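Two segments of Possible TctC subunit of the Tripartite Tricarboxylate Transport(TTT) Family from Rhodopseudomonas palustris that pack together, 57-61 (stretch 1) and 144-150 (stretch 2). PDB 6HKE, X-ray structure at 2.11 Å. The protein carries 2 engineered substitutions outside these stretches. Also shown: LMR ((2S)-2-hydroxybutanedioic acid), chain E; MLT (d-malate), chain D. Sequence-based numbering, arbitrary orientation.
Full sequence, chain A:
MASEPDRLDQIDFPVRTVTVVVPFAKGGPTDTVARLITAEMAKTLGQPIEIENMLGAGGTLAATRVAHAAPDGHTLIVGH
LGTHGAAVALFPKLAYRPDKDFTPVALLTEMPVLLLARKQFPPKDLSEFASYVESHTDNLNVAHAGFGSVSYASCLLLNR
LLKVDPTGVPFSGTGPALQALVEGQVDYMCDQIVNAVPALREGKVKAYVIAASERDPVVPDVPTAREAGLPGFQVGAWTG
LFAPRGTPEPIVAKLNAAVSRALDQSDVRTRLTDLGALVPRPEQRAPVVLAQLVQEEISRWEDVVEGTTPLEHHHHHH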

# COMPACT_ATOMS: atom_id res chain seq x y z
N ALA A 57 -2.34 -2.56 -15.52
CA ALA A 57 -0.98 -3.12 -15.57
C ALA A 57 -0.60 -3.46 -14.13
O ALA A 57 0.50 -3.08 -13.69
N GLY A 58 -1.55 -4.10 -13.43
CA GLY A 58 -1.47 -4.48 -12.01
C GLY A 58 -0.91 -3.37 -11.12
O GLY A 58 -0.11 -3.68 -10.23
N GLY A 59 -1.35 -2.14 -11.33
CA GLY A 59 -1.04 -1.03 -10.41
C GLY A 59 0.18 -0.25 -10.84
O GLY A 59 0.57 0.67 -10.09
N THR A 60 0.75 -0.56 -12.02
CA THR A 60 2.03 0.03 -12.50
C THR A 60 1.83 0.98 -13.68
O THR A 60 2.79 1.73 -13.92
N LEU A 61 0.69 0.94 -14.38
CA LEU A 61 0.38 1.86 -15.50
C LEU A 61 0.48 3.31 -15.04
O LEU A 61 1.06 4.10 -15.78
N HIS A 144 -6.03 -10.02 -4.84
CA HIS A 144 -4.95 -8.99 -4.86
C HIS A 144 -5.34 -7.93 -5.89
O HIS A 144 -6.31 -8.18 -6.64
N ALA A 145 -4.62 -6.81 -5.92
CA ALA A 145 -4.79 -5.70 -6.88
C ALA A 145 -3.65 -5.66 -7.92
O ALA A 145 -3.31 -4.56 -8.40
N GLY A 146 -3.10 -6.82 -8.32
CA GLY A 146 -2.12 -6.93 -9.41
C GLY A 146 -0.68 -7.06 -8.92
O GLY A 146 -0.41 -6.75 -7.73
N PHE A 147 0.24 -7.42 -9.82
CA PHE A 147 1.63 -7.80 -9.48
C PHE A 147 2.41 -6.59 -8.90
O PHE A 147 3.44 -6.81 -8.26
N GLY A 148 1.92 -5.36 -9.08
CA GLY A 148 2.53 -4.15 -8.52
C GLY A 148 1.89 -3.74 -7.20
O GLY A 148 2.26 -2.69 -6.66
N SER A 149 0.98 -4.56 -6.68
CA SER A 149 0.18 -4.29 -5.46
C SER A 149 0.88 -4.85 -4.21
O SER A 149 1.65 -5.82 -4.31
N VAL A 150 0.61 -4.21 -3.08
CA VAL A 150 0.96 -4.67 -1.71
C VAL A 150 0.24 -5.99 -1.46
O VAL A 150 0.86 -6.89 -0.88

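What does Ala57 bring to the contact? Its CA-to-CB bond points away from stretch 2, and Ala57 CB stays 8.1 Å from Gly148 N, the closest atom of stretch 2. It makes no contact there; its carbonyl bonds within stretch 1. Ala57 O accepts the backbone bond from Thr60 N (3.0 Å) and a very short one from Thr60 OG1 (2.5 Å), tying stretch 1 into a compact loop.

Why can Gly58 come so close to stretch 2? Neither it nor Gly146 has a side chain, and their CA atoms approach to 3.6 Å. A CB on Gly58 would lie 2.8 Å from Phe147 N; one on Gly146 would lie 2.2 Å from Gly58 CA. The approach lets Gly58 O accept a hydrogen bond from Gly148 N (2.9 Å), the only one between the stretches. Phe147, chi1 m, sets out sideways, but its ring leads away.

How do Gly59 and Thr60 continue the packing? Gly59 adds little area, and its backbone angles by themselves call for glycine. Thr60 points sideways in the p rotamer; while OG1 bonds to Ala57 O, CG2 rests 4.0 Å from Gly148 CA. A CB on Gly148 would lie 2.6 Å from Thr60 CG2, a clash. Leu61, t at chi1 and p at chi2, is out of reach.

What holds the facing loop in shape, and where does the ligand bind? Gly146 to Ser149 forms a type I turn, closed by Ser149 N to Gly146 O (2.8 Å). Ser149, chi1 p, also donates from OG to Gly146 O (2.6 Å), while His144 ND1, on a p side chain, accepts from Gly146 N (3.0 Å). Beyond the turn, Val150 N donates to MLT O1 (2.6 Å) or to LMR O1A (3.0 Å), the two malates occupying overlapping positions.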

# COMPACT_ATOMS: atom_id res chain seq x y z
CB ALA A 57 -0.04 -2.13 -16.22
CB THR A 60 3.04 -1.05 -12.89
OG1 THR A 60 2.53 -1.74 -14.03
CG2 THR A 60 3.32 -2.00 -11.75
CB LEU A 61 -1.01 1.58 -16.07
CG LEU A 61 -1.46 2.59 -17.14
CD1 LEU A 61 -0.64 2.45 -18.40
CD2 LEU A 61 -2.94 2.43 -17.46
CB HIS A 144 -3.60 -9.65 -5.13
CG HIS A 144 -3.54 -10.36 -6.44
ND1 HIS A 144 -3.31 -9.69 -7.62
CD2 HIS A 144 -3.66 -11.67 -6.75
CE1 HIS A 144 -3.29 -10.55 -8.62
NE2 HIS A 144 -3.50 -11.78 -8.12
CB ALA A 145 -4.88 -4.41 -6.11
CB PHE A 147 2.30 -8.47 -10.69
CG PHE A 147 1.66 -9.77 -11.17
CD1 PHE A 147 0.67 -10.42 -10.43
CD2 PHE A 147 2.06 -10.35 -12.37
CE1 PHE A 147 0.11 -11.62 -10.87
CE2 PHE A 147 1.49 -11.54 -12.81
CZ PHE A 147 0.52 -12.17 -12.06
CB SER A 149 -1.25 -4.77 -5.61
OG SER A 149 -1.40 -6.18 -5.43
CB VAL A 150 0.54 -3.63 -0.66
CG1 VAL A 150 0.69 -4.19 0.74
CG2 VAL A 150 1.33 -2.33 -0.79
C1 LMR E . -2.51 -2.70 -2.93
O1A LMR E . -1.60 -2.30 -3.67
O1B LMR E . -2.59 -3.87 -2.48
C2 LMR E . -3.59 -1.69 -2.53
O2 LMR E . -3.09 -0.46 -2.02
C3 LMR E . -4.53 -1.34 -3.69
C4 LMR E . -5.35 -0.14 -3.24
O4A LMR E . -6.58 -0.30 -3.10
O4B LMR E . -4.75 0.94 -3.01
C1 MLT D . -2.39 -2.45 -3.10
O1 MLT D . -1.16 -2.33 -3.29
O2 MLT D . -2.88 -3.56 -2.78
C2 MLT D . -3.28 -1.25 -3.31
O3 MLT D . -2.88 -0.03 -2.65
C3 MLT D . -4.66 -1.47 -2.79
C4 MLT D . -5.38 -0.19 -3.14
O4 MLT D . -4.89 0.92 -2.79
O5 MLT D . -6.42 -0.33 -3.81